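Local coordinates for protein TRAP dicarboxylate transporter-DctP subunit (Desulfovibrio desulfuricans subsp. desulfuricans, PDB 4NHB) that binds sn-glycerol-3-phosphate in its cleft and probably delivers it, as a periplasmic solute-binding protein, to a TRAP-type membrane transporter, at residues 75-83 with 90-99; 117-126 with 323-331. All coordinates share one frame; numbering follows the deposited sequence.

Both contacts pack a helix against a second element, but at different depths. Contact 1 (75-83 with 90-99) is the more buried: nine of its eleven touching residues are buried, and its second segment runs from sheet strand 89-92 into the turn that meets sn-glycerol-3-phosphate. Contact 2 (117-126 with 323-331) is partly buried and joins helices 115-122 and 125-131 to the chain's last modelled helix, 320-329. The two share no secondary-structure element; the centres of contact 1 and contact 2 lie about 24 Å apart. Contact 1 rests on a carboxylate-amide bond and weak hydroxyl bonds among apolar groups, whereas in contact 2 histidine, arginine and tyrosine bind backbone atoms around a helix end.

Contact 1 (75-83 with 90-99); sequences EDAYIAATR and CATGTQTSAL. With G3P (sn-glycerol-3-phosphate), chain P.
Gln95 NE2 is shared between protein and ligand. It gives a hydrogen bond of 2.8 Å to Glu75 OE2, with an N-H...O angle of 161°, and a weak one of 3.4 Å to O2 of sn-glycerol-3-phosphate. Glu75 OE2 accepts through its anti lone pair and lies near the Gln95 amide plane, carboxylate and amide steeply inclined. The strong bond to this second-shell carboxylate, with a weak one from Gly93 N to Gln95 OE1, helps hold the amide's orientation. Thr94 N adds a bond of 3.1 Å to the glycerol O1. Ile79 CD1 touches Gln95 CB (3.8 Å) and Thr92 CG2 (3.9 Å). Tyr78 has CG between its backbone N and carbonyl carbon (chi1 71°), which carries the ring along the strand: CD1 lies 3.5 Å from Cys90 CB, and OH gives a weak bond to Ala91 O and accepts a weak one from Thr92 OG1. Cys90 SG sits at the ring edge, a sulfur-aromatic contact. Leu99 CD2 covers one face of the Arg83 guanidinium, whose NE bonds to Ser138 O. The axes of 75-83 and 90-92 come within 9.0 Å, 138° apart in direction; strand 89-92 pairs with strands 30-34 and 235-243.

Contact 2 (117-126 with 323-331); sequences HARRAMEGKT and ILDSADSYR
Helix 115-122, the turn after it and the start of helix 125-131 run in the opposite sense alongside the end of helix 320-329, with CA atoms 5.5 Å apart at Ala121 and Ala327 and 5.8 Å apart at His117 and Arg331. Tyr330 carries the largest share of the interface. Its ring lies across the backbone of the first helix: Arg120 O stands over the centre of one face, and Ala121 CA makes an off-centre CH-pi contact with the ring. The phenol OH accepts from Lys125 N at 2.8 Å with an angle of 162°, in the first turn of helix 125-131, and also touches CA of the N-cap residue Gly124. The carbonyl of Tyr330 is gripped side-on by Arg120, whose NE and NH2 both point at the one oxygen, at 2.8 and 2.7 Å. It lies in the guanidinium plane, and both donors lie in the carbonyl plane. This grip fixes the rotation of the guanidinium.

His117, with CG anti to the backbone N (chi1 -180°), extends its ring to Ala327 O. The bond from NE2 is 2.8 Å long and nearly straight at 177°, lying in the ring plane but above the carbonyl plane; Tyr330 N reaches the same oxygen from the opposite face. ND1 is held by Asp113 N, so both ring nitrogens have partners. Arg331 CA packs over the ring face, a CH-pi contact. Further along, Thr126 OG1 donates to Ser326 OG at 3.0 Å, and Ser326 OG in turn donates a hydrogen bond to Ile323 O.

Side chains of one helix thus bind backbone carbonyls at and just beyond the end of another, a side-chain-to-backbone helix-end contact that joins the last modelled helix of this family 7 solute-binding protein to helices 115-122 and 125-131, away from the ligand pocket.

Contact 1 (75-83 with 90-99)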
ATOM      1  N   GLU A  75       2.733  -1.112  12.015  1.00  8.08           N
ATOM      2  CA  GLU A  75       3.706  -1.580  11.012  1.00  9.06           C
ATOM      3  C   GLU A  75       5.125  -1.684  11.575  1.00 10.03           C
ATOM      4  O   GLU A  75       5.802  -2.677  11.378  1.00  7.65           O
ATOM      5  CB  GLU A  75       3.726  -0.656   9.803  1.00  5.93           C
ATOM      6  CG  GLU A  75       2.367  -0.508   9.081  1.00  6.60           C
ATOM      7  CD  GLU A  75       1.633   0.755   9.486  1.00  8.65           C
ATOM      8  OE1 GLU A  75       1.237   0.856  10.649  1.00  9.64           O
ATOM      9  OE2 GLU A  75       1.448   1.661   8.650  1.00 11.78           O
ATOM     10  N   ASP A  76       5.580  -0.650  12.272  1.00 11.96           N
ATOM     11  CA  ASP A  76       6.955  -0.694  12.748  1.00 18.18           C
ATOM     12  C   ASP A  76       7.171  -1.946  13.581  1.00 17.76           C
ATOM     13  O   ASP A  76       8.136  -2.678  13.360  1.00 17.76           O
ATOM     14  CB  ASP A  76       7.311   0.554  13.547  1.00 25.90           C
ATOM     15  CG  ASP A  76       7.604   1.719  12.668  1.00 36.41           C
ATOM     16  OD1 ASP A  76       7.490   1.570  11.426  1.00 38.29           O
ATOM     17  OD2 ASP A  76       7.935   2.785  13.224  1.00 42.64           O
ATOM     18  N   ALA A  77       6.259  -2.223  14.514  1.00 12.27           N
ATOM     19  CA  ALA A  77       6.424  -3.410  15.352  1.00  9.77           C
ATOM     20  C   ALA A  77       6.340  -4.720  14.601  1.00 11.78           C
ATOM     21  O   ALA A  77       7.155  -5.599  14.823  1.00 13.10           O
ATOM     22  CB  ALA A  77       5.422  -3.426  16.474  1.00 11.50           C
ATOM     23  N   TYR A  78       5.355  -4.879  13.722  1.00 10.29           N
ATOM     24  CA  TYR A  78       5.211  -6.197  13.125  1.00  6.04           C
ATOM     25  C   TYR A  78       6.275  -6.394  12.034  1.00 10.45           C
ATOM     26  O   TYR A  78       6.660  -7.523  11.802  1.00 11.26           O
ATOM     27  CB  TYR A  78       3.765  -6.530  12.674  1.00  8.69           C
ATOM     28  CG  TYR A  78       3.192  -5.792  11.462  1.00 10.87           C
ATOM     29  CD1 TYR A  78       3.745  -5.934  10.195  1.00  9.62           C
ATOM     30  CD2 TYR A  78       2.082  -4.989  11.600  1.00  7.42           C
ATOM     31  CE1 TYR A  78       3.211  -5.283   9.105  1.00  6.75           C
ATOM     32  CE2 TYR A  78       1.500  -4.349  10.513  1.00  7.88           C
ATOM     33  CZ  TYR A  78       2.046  -4.506   9.264  1.00  7.11           C
ATOM     34  OH  TYR A  78       1.442  -3.858   8.184  1.00  8.87           O
ATOM     35  N   ILE A  79       6.764  -5.312  11.405  1.00  5.90           N
ATOM     36  CA  ILE A  79       7.885  -5.447  10.444  1.00  7.20           C
ATOM     37  C   ILE A  79       9.095  -6.011  11.216  1.00 12.92           C
ATOM     38  O   ILE A  79       9.685  -7.037  10.858  1.00 13.22           O
ATOM     39  CB  ILE A  79       8.219  -4.103   9.744  1.00  8.21           C
ATOM     40  CG1 ILE A  79       7.146  -3.799   8.689  1.00 13.90           C
ATOM     41  CG2 ILE A  79       9.587  -4.171   9.081  1.00 11.86           C
ATOM     42  CD1 ILE A  79       7.000  -2.307   8.256  1.00  8.35           C
ATOM     43  N   ALA A  80       9.375  -5.393  12.355  1.00 12.41           N
ATOM     44  CA  ALA A  80      10.511  -5.793  13.184  1.00 14.02           C
ATOM     45  C   ALA A  80      10.333  -7.216  13.637  1.00 13.83           C
ATOM     46  O   ALA A  80      11.281  -7.978  13.614  1.00 13.93           O
ATOM     47  CB  ALA A  80      10.626  -4.867  14.393  1.00 13.49           C
ATOM     48  N   ALA A  81       9.116  -7.586  14.043  1.00 16.52           N
ATOM     49  CA  ALA A  81       8.864  -8.954  14.481  1.00 18.11           C
ATOM     50  C   ALA A  81       9.056  -9.937  13.338  1.00 19.49           C
ATOM     51  O   ALA A  81       9.442 -11.099  13.570  1.00 16.66           O
ATOM     52  CB  ALA A  81       7.469  -9.101  15.048  1.00 17.18           C
ATOM     53  N   THR A  82       8.779  -9.498  12.111  1.00  9.38           N
ATOM     54  CA  THR A  82       8.904 -10.415  10.995  1.00 10.49           C
ATOM     55  C   THR A  82      10.382 -10.539  10.649  1.00 12.47           C
ATOM     56  O   THR A  82      10.838 -11.621  10.283  1.00 12.87           O
ATOM     57  CB  THR A  82       8.085 -10.012   9.763  1.00 13.30           C
ATOM     58  OG1 THR A  82       6.709  -9.761  10.125  1.00 15.39           O
ATOM     59  CG2 THR A  82       8.102 -11.133   8.747  1.00 12.64           C
ATOM     60  N   ARG A  83      11.117  -9.438  10.785  1.00  9.66           N
ATOM     61  CA  ARG A  83      12.554  -9.450  10.521  1.00 13.08           C
ATOM     62  C   ARG A  83      13.213 -10.404  11.493  1.00 21.01           C
ATOM     63  O   ARG A  83      14.091 -11.166  11.126  1.00 19.07           O
ATOM     64  CB  ARG A  83      13.162  -8.059  10.639  1.00  9.65           C
ATOM     65  CG  ARG A  83      12.711  -7.148   9.507  1.00 11.69           C
ATOM     66  CD  ARG A  83      13.332  -5.784   9.615  1.00 12.17           C
ATOM     67  NE  ARG A  83      14.781  -5.818   9.327  1.00 16.74           N
ATOM     68  CZ  ARG A  83      15.622  -4.834   9.636  1.00 21.29           C
ATOM     69  NH1 ARG A  83      15.179  -3.751  10.254  1.00 25.82           N
ATOM     70  NH2 ARG A  83      16.916  -4.925   9.328  1.00 27.71           N
ATOM     71  N   CYS A  90       4.373 -10.868   6.912  1.00 12.81           N
ATOM     72  CA  CYS A  90       3.603  -9.647   7.179  1.00 12.81           C
ATOM     73  C   CYS A  90       3.186  -9.030   5.865  1.00 10.49           C
ATOM     74  O   CYS A  90       3.823  -9.271   4.851  1.00  7.35           O
ATOM     75  CB  CYS A  90       4.390  -8.633   8.037  1.00 11.15           C
ATOM     76  SG  CYS A  90       5.806  -7.835   7.292  1.00 10.24           S
ATOM     77  N   ALA A  91       2.076  -8.286   5.886  1.00  6.32           N
ATOM     78  CA  ALA A  91       1.621  -7.517   4.727  1.00  9.22           C
ATOM     79  C   ALA A  91       1.790  -6.039   5.046  1.00  9.71           C
ATOM     80  O   ALA A  91       1.280  -5.562   6.071  1.00  9.03           O
ATOM     81  CB  ALA A  91       0.148  -7.795   4.447  1.00  9.20           C
ATOM     82  N   THR A  92       2.504  -5.321   4.193  1.00 10.07           N
ATOM     83  CA  THR A  92       2.642  -3.890   4.378  1.00 10.26           C
ATOM     84  C   THR A  92       3.063  -3.254   3.062  1.00  5.61           C
ATOM     85  O   THR A  92       3.214  -3.968   2.035  1.00  5.60           O
ATOM     86  CB  THR A  92       3.591  -3.582   5.568  1.00  8.33           C
ATOM     87  OG1 THR A  92       3.407  -2.231   5.996  1.00  6.07           O
ATOM     88  CG2 THR A  92       5.057  -3.763   5.206  1.00 12.36           C
ATOM     89  N   GLY A  93       3.235  -1.933   3.080  1.00  5.61           N
ATOM     90  CA  GLY A  93       3.607  -1.186   1.911  1.00  6.64           C
ATOM     91  C   GLY A  93       4.947  -0.450   2.003  1.00  8.56           C
ATOM     92  O   GLY A  93       5.977  -1.019   2.386  1.00  7.33           O
ATOM     93  N   THR A  94       4.940   0.825   1.621  1.00  7.28           N
ATOM     94  CA  THR A  94       6.198   1.565   1.517  1.00  9.75           C
ATOM     95  C   THR A  94       6.783   1.967   2.885  1.00 12.23           C
ATOM     96  O   THR A  94       7.766   2.749   2.963  1.00 10.37           O
ATOM     97  CB  THR A  94       6.034   2.813   0.657  1.00 12.02           C
ATOM     98  OG1 THR A  94       4.942   3.575   1.185  1.00  7.34           O
ATOM     99  CG2 THR A  94       5.786   2.446  -0.835  1.00 12.16           C
ATOM    100  N   GLN A  95       6.168   1.457   3.954  1.00  8.64           N
ATOM    101  CA  GLN A  95       6.752   1.485   5.291  1.00 10.02           C
ATOM    102  C   GLN A  95       8.168   0.882   5.250  1.00 13.79           C
ATOM    103  O   GLN A  95       9.065   1.278   5.984  1.00 13.50           O
ATOM    104  CB  GLN A  95       5.874   0.704   6.272  1.00  7.17           C
ATOM    105  CG  GLN A  95       4.477   1.344   6.614  1.00 10.15           C
ATOM    106  CD  GLN A  95       3.394   1.063   5.550  1.00  6.91           C
ATOM    107  OE1 GLN A  95       3.685   0.642   4.420  1.00  6.59           O
ATOM    108  NE2 GLN A  95       2.151   1.291   5.920  1.00  5.66           N
ATOM    109  N   THR A  96       8.365  -0.090   4.373  1.00  9.63           N
ATOM    110  CA  THR A  96       9.655  -0.763   4.292  1.00  9.13           C
ATOM    111  C   THR A  96      10.686   0.093   3.599  1.00 10.44           C
ATOM    112  O   THR A  96      11.859  -0.299   3.501  1.00 15.68           O
ATOM    113  CB  THR A  96       9.544  -2.111   3.542  1.00 13.66           C
ATOM    114  OG1 THR A  96       9.064  -1.844   2.231  1.00 13.70           O
ATOM    115  CG2 THR A  96       8.573  -3.060   4.238  1.00  6.75           C
ATOM    116  N   SER A  97      10.279   1.271   3.120  1.00 11.50           N
ATOM    117  CA  SER A  97      11.247   2.269   2.686  1.00  8.50           C
ATOM    118  C   SER A  97      12.207   2.680   3.808  1.00 20.10           C
ATOM    119  O   SER A  97      13.246   3.243   3.522  1.00 16.24           O
ATOM    120  CB  SER A  97      10.563   3.509   2.081  1.00 16.22           C
ATOM    121  OG  SER A  97       9.854   4.267   3.044  1.00 11.45           O
ATOM    122  N   ALA A  98      11.880   2.373   5.062  1.00 14.36           N
ATOM    123  CA  ALA A  98      12.758   2.689   6.194  1.00 18.33           C
ATOM    124  C   ALA A  98      14.025   1.875   6.141  1.00 21.69           C
ATOM    125  O   ALA A  98      15.064   2.281   6.682  1.00 20.97           O
ATOM    126  CB  ALA A  98      12.054   2.407   7.545  1.00 15.19           C
ATOM    127  N   LEU A  99      13.902   0.697   5.540  1.00 13.58           N
ATOM    128  CA  LEU A  99      14.988  -0.251   5.381  1.00 16.27           C
ATOM    129  C   LEU A  99      15.684  -0.203   4.035  1.00 23.17           C
ATOM    130  O   LEU A  99      16.749  -0.797   3.869  1.00 23.19           O
ATOM    131  CB  LEU A  99      14.426  -1.640   5.515  1.00 16.37           C
ATOM    132  CG  LEU A  99      13.483  -1.839   6.701  1.00 18.10           C
ATOM    133  CD1 LEU A  99      12.882  -3.206   6.639  1.00 22.33           C
ATOM    134  CD2 LEU A  99      14.246  -1.647   7.963  1.00 22.24           C
TER
HETATM  135  O1  G3P P 414       2.027   1.792   1.459  1.00  8.17           O
HETATM  136  C1  G3P P 414       1.969   2.833   2.390  1.00  5.69           C
HETATM  137  C2  G3P P 414       0.516   3.069   2.822  1.00  9.61           C
HETATM  138  O2  G3P P 414       0.004   1.888   3.377  1.00  7.84           O
HETATM  139  C3  G3P P 414       0.471   4.200   3.862  1.00  5.07           C
HETATM  140  O1P G3P P 414      -0.779   4.810   3.816  1.00  6.91           O
HETATM  141  O4P G3P P 414      -2.139   2.944   4.588  1.00  8.98           O
HETATM  142  O2P G3P P 414      -1.201   4.578   6.299  1.00  4.76           O
HETATM  143  O3P G3P P 414      -3.077   5.278   4.813  1.00  7.17           O
HETATM  144  P   G3P P 414      -1.857   4.373   4.955  1.00  5.82           P

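Contact 2 (117-126 with 323-331)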
ATOM      1  N   HIS A 117      -1.216  -0.206 -16.175  1.00 10.54           N
ATOM      2  CA  HIS A 117       0.148   0.266 -16.309  1.00  7.85           C
ATOM      3  C   HIS A 117       0.930  -0.203 -15.076  1.00  7.67           C
ATOM      4  O   HIS A 117       1.999  -0.806 -15.201  1.00 11.06           O
ATOM      5  CB  HIS A 117       0.184   1.814 -16.456  1.00 11.62           C
ATOM      6  CG  HIS A 117       1.561   2.387 -16.605  1.00 11.34           C
ATOM      7  ND1 HIS A 117       1.810   3.735 -16.688  1.00 13.48           N
ATOM      8  CD2 HIS A 117       2.771   1.779 -16.687  1.00 18.27           C
ATOM      9  CE1 HIS A 117       3.110   3.938 -16.813  1.00 15.50           C
ATOM     10  NE2 HIS A 117       3.714   2.765 -16.813  1.00 16.17           N
ATOM     11  N   ALA A 118       0.409   0.090 -13.886  1.00  8.35           N
ATOM     12  CA  ALA A 118       1.121  -0.226 -12.664  1.00  8.22           C
ATOM     13  C   ALA A 118       1.335  -1.724 -12.570  1.00 13.87           C
ATOM     14  O   ALA A 118       2.363  -2.171 -12.103  1.00  9.78           O
ATOM     15  CB  ALA A 118       0.367   0.286 -11.443  1.00 10.67           C
ATOM     16  N   ARG A 119       0.359  -2.521 -12.989  1.00 14.63           N
ATOM     17  CA  ARG A 119       0.530  -3.979 -12.894  1.00 11.17           C
ATOM     18  C   ARG A 119       1.619  -4.513 -13.829  1.00 14.55           C
ATOM     19  O   ARG A 119       2.360  -5.404 -13.439  1.00 15.90           O
ATOM     20  CB  ARG A 119      -0.800  -4.719 -13.163  1.00 14.84           C
ATOM     21  CG  ARG A 119      -0.693  -6.231 -12.937  1.00 15.60           C
ATOM     22  CD  ARG A 119      -1.916  -6.979 -13.407  1.00 16.45           C
ATOM     23  NE  ARG A 119      -1.905  -8.336 -12.869  1.00 11.06           N
ATOM     24  CZ  ARG A 119      -2.964  -9.151 -12.825  1.00 14.10           C
ATOM     25  NH1 ARG A 119      -2.830 -10.353 -12.304  1.00 18.31           N
ATOM     26  NH2 ARG A 119      -4.131  -8.791 -13.310  1.00 14.67           N
ATOM     27  N   ARG A 120       1.672  -4.026 -15.076  1.00 11.13           N
ATOM     28  CA  ARG A 120       2.779  -4.355 -15.952  1.00 11.89           C
ATOM     29  C   ARG A 120       4.116  -4.050 -15.281  1.00 16.24           C
ATOM     30  O   ARG A 120       5.014  -4.878 -15.284  1.00 16.48           O
ATOM     31  CB  ARG A 120       2.683  -3.623 -17.287  1.00  9.96           C
ATOM     32  CG  ARG A 120       1.507  -4.062 -18.130  1.00 12.27           C
ATOM     33  CD  ARG A 120       1.573  -3.523 -19.560  1.00 17.62           C
ATOM     34  NE  ARG A 120       1.476  -2.061 -19.692  1.00 13.44           N
ATOM     35  CZ  ARG A 120       0.339  -1.365 -19.718  1.00 10.77           C
ATOM     36  NH1 ARG A 120      -0.834  -1.970 -19.592  1.00 20.64           N
ATOM     37  NH2 ARG A 120       0.373  -0.058 -19.866  1.00 16.22           N
ATOM     38  N   ALA A 121       4.258  -2.870 -14.693  1.00  9.61           N
ATOM     39  CA  ALA A 121       5.528  -2.500 -14.059  1.00 13.15           C
ATOM     40  C   ALA A 121       5.811  -3.368 -12.845  1.00 13.17           C
ATOM     41  O   ALA A 121       6.942  -3.799 -12.603  1.00 16.36           O
ATOM     42  CB  ALA A 121       5.527  -1.017 -13.645  1.00 15.12           C
ATOM     43  N   MET A 122       4.788  -3.617 -12.051  1.00 10.35           N
ATOM     44  CA  MET A 122       5.008  -4.300 -10.797  1.00 14.35           C
ATOM     45  C   MET A 122       5.257  -5.806 -10.989  1.00 20.45           C
ATOM     46  O   MET A 122       5.827  -6.457 -10.117  1.00 19.34           O
ATOM     47  CB  MET A 122       3.830  -4.085  -9.862  1.00 11.05           C
ATOM     48  CG  MET A 122       3.711  -2.662  -9.359  1.00 17.92           C
ATOM     49  SD  MET A 122       5.090  -2.237  -8.299  1.00 20.84           S
ATOM     50  CE  MET A 122       5.409  -0.560  -8.809  1.00 30.06           C
ATOM     51  N   GLU A 123       4.847  -6.354 -12.126  1.00 24.55           N
ATOM     52  CA  GLU A 123       5.107  -7.759 -12.422  1.00 19.52           C
ATOM     53  C   GLU A 123       6.299  -7.881 -13.362  1.00 18.56           C
ATOM     54  O   GLU A 123       6.608  -8.975 -13.879  1.00 19.01           O
ATOM     55  CB  GLU A 123       3.865  -8.409 -13.066  1.00 23.90           C
ATOM     56  CG  GLU A 123       2.703  -8.564 -12.094  1.00 24.62           C
ATOM     57  CD  GLU A 123       1.450  -9.184 -12.723  1.00 20.98           C
ATOM     58  OE1 GLU A 123       1.400  -9.386 -13.978  1.00 22.38           O
ATOM     59  OE2 GLU A 123       0.520  -9.467 -11.946  1.00 17.70           O
ATOM     60  N   GLY A 124       6.943  -6.743 -13.615  1.00 20.93           N
ATOM     61  CA  GLY A 124       7.991  -6.653 -14.603  1.00 21.22           C
ATOM     62  C   GLY A 124       9.255  -6.106 -13.978  1.00 19.08           C
ATOM     63  O   GLY A 124       9.549  -6.328 -12.784  1.00 22.13           O
ATOM     64  N   LYS A 125       9.988  -5.355 -14.779  1.00 19.03           N
ATOM     65  CA  LYS A 125      11.342  -4.960 -14.443  1.00 17.17           C
ATOM     66  C   LYS A 125      11.355  -3.896 -13.330  1.00 16.90           C
ATOM     67  O   LYS A 125      12.326  -3.775 -12.597  1.00 13.50           O
ATOM     68  CB  LYS A 125      12.043  -4.416 -15.695  1.00 28.00           C
ATOM     69  CG  LYS A 125      13.553  -4.199 -15.549  1.00 37.46           C
ATOM     70  CD  LYS A 125      14.341  -5.528 -15.501  1.00 45.30           C
ATOM     71  CE  LYS A 125      15.865  -5.303 -15.394  1.00 43.33           C
ATOM     72  NZ  LYS A 125      16.321  -4.172 -16.246  1.00 39.05           N
ATOM     73  N   THR A 126      10.289  -3.108 -13.229  1.00 14.73           N
ATOM     74  CA  THR A 126      10.266  -2.015 -12.251  1.00 12.99           C
ATOM     75  C   THR A 126      10.387  -2.579 -10.822  1.00 11.47           C
ATOM     76  O   THR A 126      11.173  -2.098 -10.001  1.00 17.82           O
ATOM     77  CB  THR A 126       9.000  -1.190 -12.350  1.00 12.43           C
ATOM     78  OG1 THR A 126       8.852  -0.672 -13.680  1.00 15.39           O
ATOM     79  CG2 THR A 126       9.070  -0.028 -11.367  1.00 16.07           C
ATOM     80  N   ILE A 323      14.808   3.139 -12.427  1.00 20.31           N
ATOM     81  CA  ILE A 323      13.532   2.683 -11.951  1.00 19.34           C
ATOM     82  C   ILE A 323      12.433   3.435 -12.681  1.00 17.32           C
ATOM     83  O   ILE A 323      11.506   2.824 -13.204  1.00 16.88           O
ATOM     84  CB  ILE A 323      13.439   2.819 -10.397  1.00 15.22           C
ATOM     85  CG1 ILE A 323      14.400   1.817  -9.751  1.00 17.82           C
ATOM     86  CG2 ILE A 323      11.992   2.548  -9.886  1.00 16.56           C
ATOM     87  CD1 ILE A 323      14.615   2.022  -8.293  1.00 17.50           C
ATOM     88  N   LEU A 324      12.533   4.764 -12.714  1.00 16.02           N
ATOM     89  CA  LEU A 324      11.549   5.596 -13.386  1.00 11.85           C
ATOM     90  C   LEU A 324      11.450   5.212 -14.866  1.00 18.33           C
ATOM     91  O   LEU A 324      10.355   5.061 -15.429  1.00 16.63           O
ATOM     92  CB  LEU A 324      11.960   7.072 -13.266  1.00 18.52           C
ATOM     93  CG  LEU A 324      11.973   7.683 -11.861  1.00 18.44           C
ATOM     94  CD1 LEU A 324      12.549   9.070 -11.900  1.00 16.50           C
ATOM     95  CD2 LEU A 324      10.592   7.721 -11.317  1.00 18.05           C
ATOM     96  N   ASP A 325      12.607   5.067 -15.495  1.00 17.44           N
ATOM     97  CA  ASP A 325      12.676   4.670 -16.898  1.00 14.23           C
ATOM     98  C   ASP A 325      11.946   3.349 -17.157  1.00 19.19           C
ATOM     99  O   ASP A 325      11.276   3.203 -18.193  1.00 20.47           O
ATOM    100  CB  ASP A 325      14.135   4.521 -17.354  1.00 20.78           C
ATOM    101  CG  ASP A 325      14.826   5.851 -17.610  1.00 24.44           C
ATOM    102  OD1 ASP A 325      14.168   6.906 -17.689  1.00 23.67           O
ATOM    103  OD2 ASP A 325      16.061   5.829 -17.735  1.00 23.36           O
ATOM    104  N   SER A 326      12.105   2.370 -16.260  1.00 19.57           N
ATOM    105  CA  SER A 326      11.458   1.070 -16.457  1.00 19.60           C
ATOM    106  C   SER A 326       9.948   1.215 -16.385  1.00 16.46           C
ATOM    107  O   SER A 326       9.222   0.578 -17.154  1.00 16.18           O
ATOM    108  CB  SER A 326      11.936   0.003 -15.463  1.00 17.10           C
ATOM    109  OG  SER A 326      11.652   0.344 -14.108  1.00 25.20           O
ATOM    110  N   ALA A 327       9.459   2.051 -15.465  1.00 16.64           N
ATOM    111  CA  ALA A 327       8.022   2.231 -15.335  1.00 13.51           C
ATOM    112  C   ALA A 327       7.479   2.849 -16.593  1.00 17.56           C
ATOM    113  O   ALA A 327       6.430   2.422 -17.100  1.00 16.06           O
ATOM    114  CB  ALA A 327       7.694   3.114 -14.157  1.00 15.09           C
ATOM    115  N   ASP A 328       8.184   3.869 -17.081  1.00 15.33           N
ATOM    116  CA  ASP A 328       7.776   4.532 -18.314  1.00 20.62           C
ATOM    117  C   ASP A 328       7.792   3.572 -19.506  1.00 21.21           C
ATOM    118  O   ASP A 328       6.997   3.720 -20.423  1.00 22.30           O
ATOM    119  CB  ASP A 328       8.653   5.742 -18.633  1.00 26.08           C
ATOM    120  CG  ASP A 328       8.270   6.399 -19.955  1.00 46.80           C
ATOM    121  OD1 ASP A 328       7.157   6.974 -20.036  1.00 47.38           O
ATOM    122  OD2 ASP A 328       9.068   6.324 -20.925  1.00 56.48           O
ATOM    123  N   SER A 329       8.679   2.591 -19.503  1.00 17.66           N
ATOM    124  CA  SER A 329       8.726   1.659 -20.626  1.00 13.23           C
ATOM    125  C   SER A 329       7.426   0.867 -20.765  1.00 19.40           C
ATOM    126  O   SER A 329       7.107   0.383 -21.849  1.00 24.88           O
ATOM    127  CB  SER A 329       9.919   0.724 -20.524  1.00 15.18           C
ATOM    128  OG  SER A 329       9.725  -0.311 -19.581  1.00 16.04           O
ATOM    129  N   TYR A 330       6.678   0.724 -19.671  1.00 14.60           N
ATOM    130  CA  TYR A 330       5.460  -0.081 -19.680  1.00 12.35           C
ATOM    131  C   TYR A 330       4.195   0.735 -19.983  1.00 11.64           C
ATOM    132  O   TYR A 330       3.063   0.199 -19.990  1.00 17.27           O
ATOM    133  CB  TYR A 330       5.286  -0.839 -18.356  1.00 18.04           C
ATOM    134  CG  TYR A 330       6.286  -1.963 -18.112  1.00 15.65           C
ATOM    135  CD1 TYR A 330       6.144  -3.202 -18.740  1.00 16.97           C
ATOM    136  CD2 TYR A 330       7.363  -1.784 -17.244  1.00 17.55           C
ATOM    137  CE1 TYR A 330       7.053  -4.223 -18.519  1.00 16.72           C
ATOM    138  CE2 TYR A 330       8.256  -2.796 -17.009  1.00 20.47           C
ATOM    139  CZ  TYR A 330       8.104  -4.020 -17.660  1.00 19.05           C
ATOM    140  OH  TYR A 330       9.009  -5.032 -17.427  1.00 21.22           O
ATOM    141  N   ARG A 331       4.375   2.024 -20.237  1.00 15.34           N
ATOM    142  CA  ARG A 331       3.238   2.918 -20.426  1.00 18.48           C
ATOM    143  C   ARG A 331       2.593   2.646 -21.772  1.00 17.97           C
ATOM    144  O   ARG A 331       3.338   2.390 -22.726  1.00 19.57           O
ATOM    145  CB  ARG A 331       3.708   4.373 -20.327  1.00 19.38           C
ATOM    146  CG  ARG A 331       2.818   5.372 -21.016  1.00 21.35           C
ATOM    147  CD  ARG A 331       3.345   6.795 -20.828  1.00 23.73           C
ATOM    148  NE  ARG A 331       3.018   7.254 -19.488  1.00 25.98           N
ATOM    149  CZ  ARG A 331       3.862   7.325 -18.460  1.00 29.82           C
ATOM    150  NH1 ARG A 331       5.142   7.015 -18.599  1.00 36.27           N
ATOM    151  NH2 ARG A 331       3.406   7.727 -17.279  1.00 27.28           N
TER